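Local coordinates for putative lipoprotein (Parabacteroides distasonis, PDB 4FVS) that is of unknown function but, as a putative exported lipoprotein related to the LolA and LolB family, probably binds a lipid or lipid-like ligand, at residues Ser84-Val89 and Leu205-Val210; Ser124-Asp129 and Arg136-Ile141; Ala140-Glu145 and Asn167-Ser172. All coordinates share one frame; numbering follows the deposited sequence.

In the fold
Contact 1 is the buried one: the short helical segment 84-89 lies against strand 205-214 by van der Waals contact alone. Contacts 2 and 3 join neighbouring strands by backbone hydrogen bonds; they share A140 and I141 on strand 132-154, which has strand 123-129 along one edge and strand 157-171 along the other. Contact 2 lies at the surface and adds a salt bridge on its polar face; contact 3, partly buried, adds an amide-carboxylate bond instead. The apolar sides converge on segment 84-89: V88 touches I127 and M139 of contact 2, and the hydroxyl of Y85 packs on I168 of contact 3.

Contact 1. Residues Ser84-Val89 and Leu205-Val210; sequences SYPGVV and LQSYTV
P86 lays its ring against the side chain of S207, with CB, CG and CD all near the serine methylene; the nearest pair is P86 CG and S207 CB, 3.9 Å apart. CD of the same ring also meets the methyl of T209, at 4.1 Å from P86 CD to T209 CG2, the two side chains crossing obliquely. That methyl is the second main element of the contact. T209 CG2 stands anti to the carbonyl carbon and comes 3.3 Å from the carbonyl oxygen S84 O, while also touching the beginning of Y85, with Y85 CB and T209 CG2 4.1 Å apart. The tyrosine starts out toward the strand, but its CG sits between the backbone N and the carbonyl carbon (chi1 58°), and the ring is carried away, passing S207 obliquely and going on to Y166 and I168 of strand 157-171. The hydroxyls of the strand look elsewhere: S207 OG bonds to Q198, and T209 OG1 to T196 and R18. S84 OG likewise turns to E81 and Y53, so the contact is made mainly by carbon atoms and the backbone. Y85 occupies the N-cap position of helix 86-89, and its carbonyl Y85 O takes two amides, V88 N at 3.1 Å and V89 N at 3.0 Å. On the strand side, Q206 and S207 both face Q198 in a classic beta bulge. Segment 84-89 also touches strands 27-41, 15-22 and 192-200, so one short turn rests on several strands at once. A one-turn helix packed against the curved wall of antiparallel strands is consistent with the LolA/LolB type of fold, in which an incomplete barrel is covered by helical and loop segments; here that part is a single turn of helix.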
ATOM      1  N   SER A  84       4.307   1.364  -1.762  1.00 49.98           N
ATOM      2  CA  SER A  84       3.924   2.219  -2.900  1.00 50.88           C
ATOM      3  C   SER A  84       4.306   3.676  -2.632  1.00 53.36           C
ATOM      4  O   SER A  84       3.412   4.543  -2.563  1.00 53.23           O
ATOM      5  CB  SER A  84       2.414   2.148  -3.140  1.00 59.00           C
ATOM      6  OG  SER A  84       1.928   0.837  -3.353  1.00 76.81           O
ATOM      7  N   TYR A  85       5.603   3.949  -2.376  1.00 48.11           N
ATOM      8  CA  TYR A  85       5.973   5.323  -2.054  1.00 48.35           C
ATOM      9  C   TYR A  85       7.349   5.618  -2.580  1.00 54.34           C
ATOM     10  O   TYR A  85       8.135   4.679  -2.725  1.00 50.97           O
ATOM     11  CB  TYR A  85       5.866   5.622  -0.547  1.00 48.77           C
ATOM     12  CG  TYR A  85       6.689   4.740   0.371  1.00 47.81           C
ATOM     13  CD1 TYR A  85       8.021   5.049   0.657  1.00 48.98           C
ATOM     14  CD2 TYR A  85       6.100   3.688   1.067  1.00 47.16           C
ATOM     15  CE1 TYR A  85       8.766   4.286   1.545  1.00 46.92           C
ATOM     16  CE2 TYR A  85       6.829   2.936   1.990  1.00 48.16           C
ATOM     17  CZ  TYR A  85       8.162   3.243   2.226  1.00 56.03           C
ATOM     18  OH  TYR A  85       8.900   2.533   3.136  1.00 57.52           O
ATOM     19  N   PRO A  86       7.637   6.928  -2.836  1.00 56.05           N
ATOM     20  CA  PRO A  86       8.927   7.330  -3.430  1.00 56.75           C
ATOM     21  C   PRO A  86      10.195   6.693  -2.820  1.00 62.26           C
ATOM     22  O   PRO A  86      11.033   6.271  -3.589  1.00 61.10           O
ATOM     23  CB  PRO A  86       8.932   8.837  -3.202  1.00 59.33           C
ATOM     24  CG  PRO A  86       7.512   9.221  -3.283  1.00 62.83           C
ATOM     25  CD  PRO A  86       6.732   8.098  -2.706  1.00 57.60           C
ATOM     26  N   GLY A  87      10.335   6.615  -1.496  1.00 62.54           N
ATOM     27  CA  GLY A  87      11.503   5.994  -0.854  1.00 64.10           C
ATOM     28  C   GLY A  87      11.893   4.599  -1.343  1.00 70.90           C
ATOM     29  O   GLY A  87      13.088   4.284  -1.471  1.00 72.00           O
ATOM     30  N   VAL A  88      10.872   3.741  -1.608  1.00 67.85           N
ATOM     31  CA  VAL A  88      11.009   2.372  -2.133  1.00 67.88           C
ATOM     32  C   VAL A  88      11.046   2.413  -3.714  1.00 72.38           C
ATOM     33  O   VAL A  88      11.986   1.887  -4.324  1.00 71.52           O
ATOM     34  CB  VAL A  88       9.851   1.447  -1.603  1.00 70.79           C
ATOM     35  CG1 VAL A  88       9.810   0.103  -2.314  1.00 70.51           C
ATOM     36  CG2 VAL A  88       9.925   1.233  -0.108  1.00 70.50           C
ATOM     37  N   VAL A  89      10.007   3.032  -4.342  1.00 69.65           N
ATOM     38  CA  VAL A  89       9.756   3.093  -5.805  1.00 71.02           C
ATOM     39  C   VAL A  89      10.948   3.753  -6.594  1.00 80.39           C
ATOM     40  O   VAL A  89      11.199   3.336  -7.733  1.00 80.33           O
ATOM     41  CB  VAL A  89       8.397   3.781  -6.145  1.00 73.44           C
ATOM     42  CG1 VAL A  89       8.192   3.922  -7.646  1.00 73.57           C
ATOM     43  CG2 VAL A  89       7.226   3.005  -5.537  1.00 72.44           C
ATOM     44  N   LEU A 205       8.781  14.116   7.921  1.00 56.63           N
ATOM     45  CA  LEU A 205       8.081  13.613   6.744  1.00 53.37           C
ATOM     46  C   LEU A 205       9.042  13.527   5.582  1.00 57.20           C
ATOM     47  O   LEU A 205       9.683  14.516   5.239  1.00 60.17           O
ATOM     48  CB  LEU A 205       6.888  14.518   6.397  1.00 54.32           C
ATOM     49  CG  LEU A 205       6.059  14.092   5.192  1.00 56.39           C
ATOM     50  CD1 LEU A 205       5.086  12.965   5.560  1.00 54.99           C
ATOM     51  CD2 LEU A 205       5.344  15.267   4.597  1.00 56.25           C
ATOM     52  N   GLN A 206       9.175  12.340   5.016  1.00 51.01           N
ATOM     53  CA  GLN A 206      10.108  12.079   3.922  1.00 50.57           C
ATOM     54  C   GLN A 206       9.397  12.113   2.572  1.00 55.40           C
ATOM     55  O   GLN A 206       9.974  12.559   1.571  1.00 56.28           O
ATOM     56  CB  GLN A 206      10.811  10.716   4.110  1.00 49.76           C
ATOM     57  CG  GLN A 206      11.709  10.620   5.363  1.00 65.47           C
ATOM     58  CD  GLN A 206      12.815  11.632   5.382  1.00 81.14           C
ATOM     59  OE1 GLN A 206      12.763  12.623   6.117  1.00 79.58           O
ATOM     60  NE2 GLN A 206      13.815  11.413   4.542  1.00 74.66           N
ATOM     61  N   SER A 207       8.153  11.619   2.546  1.00 49.67           N
ATOM     62  CA  SER A 207       7.332  11.510   1.353  1.00 47.67           C
ATOM     63  C   SER A 207       5.872  11.287   1.713  1.00 50.42           C
ATOM     64  O   SER A 207       5.546  11.059   2.872  1.00 51.34           O
ATOM     65  CB  SER A 207       7.826  10.366   0.465  1.00 47.34           C
ATOM     66  OG  SER A 207       8.013   9.159   1.183  1.00 49.04           O
ATOM     67  N   TYR A 208       4.995  11.360   0.709  1.00 44.70           N
ATOM     68  CA  TYR A 208       3.563  11.129   0.836  1.00 43.44           C
ATOM     69  C   TYR A 208       2.997  10.760  -0.536  1.00 49.75           C
ATOM     70  O   TYR A 208       3.660  10.974  -1.562  1.00 49.09           O
ATOM     71  CB  TYR A 208       2.835  12.326   1.460  1.00 45.01           C
ATOM     72  CG  TYR A 208       2.783  13.569   0.599  1.00 46.40           C
ATOM     73  CD1 TYR A 208       3.823  14.496   0.612  1.00 49.29           C
ATOM     74  CD2 TYR A 208       1.659  13.859  -0.177  1.00 46.11           C
ATOM     75  CE1 TYR A 208       3.775  15.648  -0.176  1.00 50.88           C
ATOM     76  CE2 TYR A 208       1.608  14.997  -0.981  1.00 47.66           C
ATOM     77  CZ  TYR A 208       2.667  15.888  -0.974  1.00 60.03           C
ATOM     78  OH  TYR A 208       2.613  17.015  -1.750  1.00 69.91           O
ATOM     79  N   THR A 209       1.818  10.114  -0.548  1.00 47.91           N
ATOM     80  CA  THR A 209       1.139   9.755  -1.798  1.00 47.59           C
ATOM     81  C   THR A 209      -0.332  10.169  -1.671  1.00 55.33           C
ATOM     82  O   THR A 209      -0.883  10.194  -0.561  1.00 56.28           O
ATOM     83  CB  THR A 209       1.296   8.266  -2.196  1.00 43.62           C
ATOM     84  OG1 THR A 209       0.327   7.471  -1.530  1.00 43.51           O
ATOM     85  CG2 THR A 209       2.707   7.722  -2.016  1.00 36.07           C
ATOM     86  N   VAL A 210      -0.949  10.529  -2.803  1.00 51.91           N
ATOM     87  CA  VAL A 210      -2.350  10.916  -2.853  1.00 53.24           C
ATOM     88  C   VAL A 210      -2.998  10.275  -4.053  1.00 54.65           C
ATOM     89  O   VAL A 210      -2.347  10.138  -5.096  1.00 50.52           O
ATOM     90  CB  VAL A 210      -2.625  12.458  -2.852  1.00 60.25           C
ATOM     91  CG1 VAL A 210      -2.422  13.074  -1.491  1.00 61.21           C
ATOM     92  CG2 VAL A 210      -1.780  13.182  -3.867  1.00 60.79           C
TER

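Contact 2. Residues Ser124-Asp129 and Arg136-Ile141; sequences SVKIYD and RKDMAI
I127 O takes one hydrogen bond, from K137 N at 2.8 Å, which comes nearly along the C=O axis, and one weaker CA-H contact, from R136 CA at 3.2 Å. The return bond of this hydrogen-bonded pair, from I127 N to K137 O, measures 2.9 Å. V125 and M139 form the next such pair. M139 N points almost straight at V125 O (172° at the hydrogen, 3.2 Å) yet lies above the carbonyl plane, whereas the amide V125 N meets M139 O at 3.0 Å in a more bent bond. Strands 123-129 and 132-154 run antiparallel here, 162° between their directions, as the two arms of a beta hairpin. On the face carrying K126, D138 and R136, the lysine bends at chi3 and chi4 to bring K126 NZ within 2.7 Å of D138 OD1, a salt bridge that meets the carboxylate from above its plane. K126 and R136 lie side by side through their aliphatic parts, K126 CD to R136 CG being 3.8 Å, while R136 turns its guanidinium to the carbonyl of K134. On the other face the CG2 branch of I127 reaches the selenium of the selenomethionine M139, with I127 CG2 to M139 SE 3.9 Å. The face of K126, D138 and R136 thus carries a salt bridge; the face of V125, I127 and M139 is mostly apolar, K137 adding an extended chain whose amine forms a salt bridge with E91, and through I127 and M139 it packs on V88 of helix 86-89.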
ATOM      1  N   SER A 124       7.050  -8.942   6.602  1.00 63.70           N
ATOM      2  CA  SER A 124       8.501  -8.923   6.490  1.00 64.02           C
ATOM      3  C   SER A 124       8.799  -9.516   5.146  1.00 66.64           C
ATOM      4  O   SER A 124       8.818 -10.744   4.952  1.00 67.03           O
ATOM      5  CB  SER A 124       9.222  -9.612   7.643  1.00 69.76           C
ATOM      6  OG  SER A 124      10.635  -9.511   7.497  1.00 81.05           O
ATOM      7  N   VAL A 125       8.870  -8.605   4.180  1.00 60.29           N
ATOM      8  CA  VAL A 125       9.077  -8.949   2.795  1.00 58.49           C
ATOM      9  C   VAL A 125      10.563  -8.840   2.437  1.00 59.60           C
ATOM     10  O   VAL A 125      11.406  -8.523   3.274  1.00 59.71           O
ATOM     11  CB  VAL A 125       8.195  -8.060   1.881  1.00 60.26           C
ATOM     12  CG1 VAL A 125       6.722  -8.233   2.230  1.00 59.87           C
ATOM     13  CG2 VAL A 125       8.619  -6.587   1.910  1.00 58.14           C
ATOM     14  N   LYS A 126      10.869  -9.160   1.193  1.00 53.88           N
ATOM     15  CA  LYS A 126      12.191  -8.993   0.664  1.00 52.53           C
ATOM     16  C   LYS A 126      12.086  -8.328  -0.701  1.00 54.49           C
ATOM     17  O   LYS A 126      11.338  -8.777  -1.579  1.00 53.41           O
ATOM     18  CB  LYS A 126      12.941 -10.303   0.608  1.00 54.74           C
ATOM     19  CG  LYS A 126      14.430 -10.081   0.747  1.00 57.30           C
ATOM     20  CD  LYS A 126      15.209 -11.334   0.724  1.00 52.95           C
ATOM     21  CE  LYS A 126      14.902 -12.214   1.905  1.00 54.52           C
ATOM     22  NZ  LYS A 126      15.545 -11.824   3.181  1.00 50.27           N
ATOM     23  N   ILE A 127      12.760  -7.202  -0.845  1.00 49.84           N
ATOM     24  CA  ILE A 127      12.799  -6.518  -2.132  1.00 49.45           C
ATOM     25  C   ILE A 127      14.139  -6.934  -2.774  1.00 52.81           C
ATOM     26  O   ILE A 127      15.179  -6.876  -2.117  1.00 53.67           O
ATOM     27  CB  ILE A 127      12.563  -5.005  -1.990  1.00 52.20           C
ATOM     28  CG1 ILE A 127      12.675  -4.290  -3.322  1.00 53.35           C
ATOM     29  CG2 ILE A 127      13.430  -4.359  -0.908  1.00 54.46           C
ATOM     30  CD1 ILE A 127      11.941  -2.947  -3.325  1.00 64.41           C
ATOM     31  N   TYR A 128      14.091  -7.493  -3.985  1.00 47.28           N
ATOM     32  CA  TYR A 128      15.270  -8.062  -4.634  1.00 47.58           C
ATOM     33  C   TYR A 128      15.238  -7.884  -6.138  1.00 51.27           C
ATOM     34  O   TYR A 128      14.181  -7.618  -6.697  1.00 49.84           O
ATOM     35  CB  TYR A 128      15.345  -9.586  -4.306  1.00 49.57           C
ATOM     36  CG  TYR A 128      14.171 -10.402  -4.827  1.00 50.13           C
ATOM     37  CD1 TYR A 128      12.988 -10.503  -4.102  1.00 50.46           C
ATOM     38  CD2 TYR A 128      14.240 -11.058  -6.053  1.00 53.01           C
ATOM     39  CE1 TYR A 128      11.891 -11.210  -4.597  1.00 50.17           C
ATOM     40  CE2 TYR A 128      13.152 -11.777  -6.556  1.00 54.38           C
ATOM     41  CZ  TYR A 128      11.973 -11.844  -5.828  1.00 58.72           C
ATOM     42  OH  TYR A 128      10.902 -12.560  -6.325  1.00 59.03           O
ATOM     43  N   ASP A 129      16.379  -8.157  -6.796  1.00 49.62           N
ATOM     44  CA  ASP A 129      16.549  -8.138  -8.241  1.00 51.28           C
ATOM     45  C   ASP A 129      16.293  -9.560  -8.765  1.00 58.59           C
ATOM     46  O   ASP A 129      17.035 -10.474  -8.430  1.00 61.38           O
ATOM     47  CB  ASP A 129      17.978  -7.619  -8.571  1.00 55.61           C
ATOM     48  CG  ASP A 129      18.420  -7.498 -10.034  1.00 73.19           C
ATOM     49  OD1 ASP A 129      17.756  -8.089 -10.913  1.00 75.28           O
ATOM     50  OD2 ASP A 129      19.471  -6.858 -10.285  1.00 80.50           O
ATOM     51  N   ARG A 136      19.541  -7.787  -2.591  1.00 54.28           N
ATOM     52  CA  ARG A 136      18.271  -7.759  -1.868  1.00 53.00           C
ATOM     53  C   ARG A 136      18.324  -6.858  -0.620  1.00 57.77           C
ATOM     54  O   ARG A 136      19.398  -6.448  -0.170  1.00 59.28           O
ATOM     55  CB  ARG A 136      17.815  -9.197  -1.456  1.00 54.01           C
ATOM     56  CG  ARG A 136      18.518  -9.857  -0.244  1.00 49.67           C
ATOM     57  CD  ARG A 136      19.935 -10.302  -0.545  1.00 47.26           C
ATOM     58  NE  ARG A 136      20.569 -10.950   0.600  1.00 47.07           N
ATOM     59  CZ  ARG A 136      21.849 -11.306   0.639  1.00 61.92           C
ATOM     60  NH1 ARG A 136      22.638 -11.087  -0.408  1.00 51.31           N
ATOM     61  NH2 ARG A 136      22.345 -11.902   1.714  1.00 49.73           N
ATOM     62  N   LYS A 137      17.122  -6.578  -0.077  1.00 52.65           N
ATOM     63  CA  LYS A 137      16.834  -5.803   1.124  1.00 52.11           C
ATOM     64  C   LYS A 137      15.685  -6.423   1.852  1.00 58.18           C
ATOM     65  O   LYS A 137      14.698  -6.825   1.229  1.00 56.89           O
ATOM     66  CB  LYS A 137      16.477  -4.327   0.805  1.00 53.50           C
ATOM     67  CG  LYS A 137      17.617  -3.362   0.558  1.00 73.71           C
ATOM     68  CD  LYS A 137      17.047  -1.957   0.308  1.00 84.11           C
ATOM     69  CE  LYS A 137      18.087  -0.936  -0.099  1.00102.74           C
ATOM     70  NZ  LYS A 137      17.459   0.356  -0.491  1.00111.86           N
ATOM     71  N   ASP A 138      15.783  -6.462   3.176  1.00 57.72           N
ATOM     72  CA  ASP A 138      14.704  -6.878   4.065  1.00 56.39           C
ATOM     73  C   ASP A 138      13.915  -5.672   4.479  1.00 56.90           C
ATOM     74  O   ASP A 138      14.519  -4.651   4.806  1.00 56.76           O
ATOM     75  CB  ASP A 138      15.256  -7.569   5.322  1.00 59.70           C
ATOM     76  CG  ASP A 138      15.610  -9.013   5.182  1.00 67.38           C
ATOM     77  OD1 ASP A 138      14.718  -9.805   4.789  1.00 69.54           O
ATOM     78  OD2 ASP A 138      16.728  -9.380   5.598  1.00 70.80           O
HETATM   79  N   MSE A 139      12.587  -5.773   4.500  1.00 51.68           N
HETATM   80  CA  MSE A 139      11.767  -4.676   4.992  1.00 51.47           C
HETATM   81  C   MSE A 139      10.716  -5.238   5.895  1.00 54.47           C
HETATM   82  O   MSE A 139       9.928  -6.085   5.467  1.00 55.80           O
HETATM   83  CB  MSE A 139      11.159  -3.858   3.858  1.00 53.64           C
HETATM   84  CG  MSE A 139      12.205  -3.422   2.844  1.00 62.57           C
HETATM   85 SE   MSE A 139      11.577  -2.126   1.641  0.75 70.42          SE
HETATM   86  CE  MSE A 139      11.480  -0.642   2.819  1.00 67.39           C
ATOM     87  N   ALA A 140      10.758  -4.833   7.172  1.00 48.62           N
ATOM     88  CA  ALA A 140       9.826  -5.297   8.184  1.00 48.23           C
ATOM     89  C   ALA A 140       8.789  -4.225   8.508  1.00 52.81           C
ATOM     90  O   ALA A 140       9.140  -3.133   8.942  1.00 54.22           O
ATOM     91  CB  ALA A 140      10.578  -5.705   9.435  1.00 50.31           C
ATOM     92  N   ILE A 141       7.519  -4.521   8.225  1.00 48.99           N
ATOM     93  CA  ILE A 141       6.373  -3.664   8.528  1.00 49.04           C
ATOM     94  C   ILE A 141       5.725  -4.287   9.759  1.00 49.70           C
ATOM     95  O   ILE A 141       5.158  -5.374   9.675  1.00 46.83           O
ATOM     96  CB  ILE A 141       5.406  -3.490   7.316  1.00 52.63           C
ATOM     97  CG1 ILE A 141       6.159  -2.990   6.058  1.00 53.21           C
ATOM     98  CG2 ILE A 141       4.231  -2.556   7.660  1.00 53.08           C
ATOM     99  CD1 ILE A 141       5.601  -3.624   4.746  1.00 68.28           C
TER

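Contact 3. Residues Ala140-Glu145 and Asn167-Ser172; sequences AIKDRE and NIATRS
N167 gives up the most surface here, and it is held through both main chain and side chain. Its amide N167 N donates to K142 O at 2.8 Å, and K142 N returns a bond to N167 O at 2.9 Å. The side-chain nitrogen N167 ND2 reaches D143 OD2 at 3.0 Å; the acceptor lies in the plane of the asparagine amide, while the donor stands above the plane of the carboxylate, the two groups being turned 76° apart. An alanine here, without the amide, would probably leave D143 less firmly held against strand 157-171. A169 pairs with A140 two residues on, A140 N giving a nearly straight bond of 2.9 Å to A169 O. Strands 132-154 and 157-171 make an antiparallel hairpin, one step of the up-and-down run of strands in this fold. Beyond CG the chain of K142 is extended and runs past the N167 backbone, its tip K142 NZ 3.7 Å from the methyl A169 CB. On the opposite face I141 and I168 lie side by side, I141 CG1 4.1 Å from I168 CD1, I168 also meeting Y85 and M139, and I141 meeting Y166.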
ATOM      1  N   ALA A 140      10.758  -4.833   7.172  1.00 48.62           N
ATOM      2  CA  ALA A 140       9.826  -5.297   8.184  1.00 48.23           C
ATOM      3  C   ALA A 140       8.789  -4.225   8.508  1.00 52.81           C
ATOM      4  O   ALA A 140       9.140  -3.133   8.942  1.00 54.22           O
ATOM      5  CB  ALA A 140      10.578  -5.705   9.435  1.00 50.31           C
ATOM      6  N   ILE A 141       7.519  -4.521   8.225  1.00 48.99           N
ATOM      7  CA  ILE A 141       6.373  -3.664   8.528  1.00 49.04           C
ATOM      8  C   ILE A 141       5.725  -4.287   9.759  1.00 49.70           C
ATOM      9  O   ILE A 141       5.158  -5.374   9.675  1.00 46.83           O
ATOM     10  CB  ILE A 141       5.406  -3.490   7.316  1.00 52.63           C
ATOM     11  CG1 ILE A 141       6.159  -2.990   6.058  1.00 53.21           C
ATOM     12  CG2 ILE A 141       4.231  -2.556   7.660  1.00 53.08           C
ATOM     13  CD1 ILE A 141       5.601  -3.624   4.746  1.00 68.28           C
ATOM     14  N   LYS A 142       5.864  -3.627  10.908  1.00 46.67           N
ATOM     15  CA  LYS A 142       5.411  -4.176  12.182  1.00 48.26           C
ATOM     16  C   LYS A 142       4.745  -3.099  13.043  1.00 52.61           C
ATOM     17  O   LYS A 142       4.675  -1.947  12.637  1.00 50.67           O
ATOM     18  CB  LYS A 142       6.633  -4.794  12.929  1.00 52.77           C
ATOM     19  CG  LYS A 142       7.822  -3.834  13.067  1.00 65.86           C
ATOM     20  CD  LYS A 142       9.110  -4.539  13.388  1.00 76.38           C
ATOM     21  CE  LYS A 142      10.269  -3.564  13.308  1.00 92.65           C
ATOM     22  NZ  LYS A 142      11.585  -4.246  13.393  1.00103.99           N
ATOM     23  N   ASP A 143       4.256  -3.490  14.240  1.00 50.36           N
ATOM     24  CA  ASP A 143       3.614  -2.625  15.232  1.00 49.68           C
ATOM     25  C   ASP A 143       2.521  -1.767  14.587  1.00 53.58           C
ATOM     26  O   ASP A 143       2.433  -0.565  14.847  1.00 56.67           O
ATOM     27  CB  ASP A 143       4.673  -1.762  15.923  1.00 52.05           C
ATOM     28  CG  ASP A 143       5.883  -2.519  16.459  1.00 64.15           C
ATOM     29  OD1 ASP A 143       5.688  -3.481  17.247  1.00 68.20           O
ATOM     30  OD2 ASP A 143       7.023  -2.111  16.147  1.00 64.97           O
ATOM     31  N   ARG A 144       1.683  -2.395  13.744  1.00 48.27           N
ATOM     32  CA  ARG A 144       0.587  -1.721  13.056  1.00 48.10           C
ATOM     33  C   ARG A 144      -0.487  -1.374  14.053  1.00 54.54           C
ATOM     34  O   ARG A 144      -0.845  -2.230  14.856  1.00 59.35           O
ATOM     35  CB  ARG A 144       0.016  -2.593  11.918  1.00 46.92           C
ATOM     36  CG  ARG A 144       1.024  -2.966  10.833  1.00 44.96           C
ATOM     37  CD  ARG A 144       0.446  -3.946   9.827  1.00 48.53           C
ATOM     38  NE  ARG A 144      -0.628  -3.399   8.982  1.00 51.77           N
ATOM     39  CZ  ARG A 144      -1.672  -4.103   8.558  1.00 52.56           C
ATOM     40  NH1 ARG A 144      -1.811  -5.371   8.910  1.00 47.95           N
ATOM     41  NH2 ARG A 144      -2.597  -3.538   7.799  1.00 34.29           N
ATOM     42  N   GLU A 145      -0.977  -0.133  14.048  1.00 48.62           N
ATOM     43  CA  GLU A 145      -2.030   0.263  14.984  1.00 49.76           C
ATOM     44  C   GLU A 145      -3.061   1.170  14.315  1.00 50.11           C
ATOM     45  O   GLU A 145      -2.729   1.922  13.428  1.00 47.24           O
ATOM     46  CB  GLU A 145      -1.479   0.939  16.256  1.00 53.26           C
ATOM     47  CG  GLU A 145      -0.693   2.218  16.039  1.00 68.65           C
ATOM     48  CD  GLU A 145      -0.366   2.975  17.310  1.00 93.77           C
ATOM     49  OE1 GLU A 145      -1.306   3.339  18.055  1.00 78.86           O
ATOM     50  OE2 GLU A 145       0.833   3.268  17.516  1.00 97.70           O
ATOM     51  N   ASN A 167       5.283   0.664  11.801  1.00 43.89           N
ATOM     52  CA  ASN A 167       6.720   0.896  11.939  1.00 43.66           C
ATOM     53  C   ASN A 167       7.419   0.128  10.835  1.00 47.78           C
ATOM     54  O   ASN A 167       6.946  -0.945  10.430  1.00 47.02           O
ATOM     55  CB  ASN A 167       7.256   0.497  13.309  1.00 41.66           C
ATOM     56  CG  ASN A 167       6.888   1.398  14.454  1.00 51.97           C
ATOM     57  OD1 ASN A 167       6.654   2.588  14.328  1.00 48.09           O
ATOM     58  ND2 ASN A 167       6.935   0.847  15.626  1.00 46.48           N
ATOM     59  N   ILE A 168       8.512   0.673  10.318  1.00 45.70           N
ATOM     60  CA  ILE A 168       9.289   0.013   9.264  1.00 44.77           C
ATOM     61  C   ILE A 168      10.759  -0.042   9.700  1.00 50.03           C
ATOM     62  O   ILE A 168      11.243   0.818  10.439  1.00 50.11           O
ATOM     63  CB  ILE A 168       9.106   0.665   7.841  1.00 46.67           C
ATOM     64  CG1 ILE A 168       9.803  -0.157   6.731  1.00 45.77           C
ATOM     65  CG2 ILE A 168       9.510   2.142   7.783  1.00 47.82           C
ATOM     66  CD1 ILE A 168       9.082  -0.174   5.471  1.00 45.22           C
ATOM     67  N   ALA A 169      11.434  -1.102   9.270  1.00 48.26           N
ATOM     68  CA  ALA A 169      12.855  -1.346   9.483  1.00 49.67           C
ATOM     69  C   ALA A 169      13.399  -1.962   8.217  1.00 54.34           C
ATOM     70  O   ALA A 169      12.805  -2.919   7.735  1.00 54.61           O
ATOM     71  CB  ALA A 169      13.074  -2.233  10.695  1.00 51.86           C
ATOM     72  N   THR A 170      14.460  -1.367   7.620  1.00 52.07           N
ATOM     73  CA  THR A 170      15.054  -1.797   6.348  1.00 51.51           C
ATOM     74  C   THR A 170      16.536  -2.177   6.556  1.00 59.83           C
ATOM     75  O   THR A 170      17.363  -1.329   6.919  1.00 61.99           O
ATOM     76  CB  THR A 170      14.881  -0.700   5.282  1.00 57.03           C
ATOM     77  OG1 THR A 170      13.523  -0.259   5.268  1.00 57.50           O
ATOM     78  CG2 THR A 170      15.287  -1.151   3.888  1.00 54.32           C
ATOM     79  N   ARG A 171      16.837  -3.478   6.314  1.00 56.68           N
ATOM     80  CA  ARG A 171      18.141  -4.142   6.395  1.00 58.06           C
ATOM     81  C   ARG A 171      18.673  -4.466   5.015  1.00 63.19           C
ATOM     82  O   ARG A 171      17.896  -4.788   4.121  1.00 60.55           O
ATOM     83  CB  ARG A 171      18.056  -5.435   7.202  1.00 56.34           C
ATOM     84  CG  ARG A 171      17.715  -5.219   8.649  1.00 63.64           C
ATOM     85  CD  ARG A 171      17.504  -6.523   9.364  1.00 64.38           C
ATOM     86  NE  ARG A 171      18.774  -7.086   9.801  1.00 70.57           N
ATOM     87  CZ  ARG A 171      19.373  -8.120   9.222  1.00 75.96           C
ATOM     88  NH1 ARG A 171      18.815  -8.721   8.171  1.00 54.30           N
ATOM     89  NH2 ARG A 171      20.529  -8.570   9.690  1.00 47.65           N
ATOM     90  N   SER A 172      19.999  -4.391   4.844  1.00 63.33           N
ATOM     91  CA  SER A 172      20.652  -4.642   3.566  1.00 63.92           C
ATOM     92  C   SER A 172      22.051  -5.212   3.774  1.00 71.42           C
ATOM     93  O   SER A 172      22.749  -4.757   4.692  1.00 72.60           O
ATOM     94  CB  SER A 172      20.730  -3.364   2.745  1.00 65.93           C
ATOM     95  OG  SER A 172      21.338  -3.619   1.491  1.00 76.89           O
TER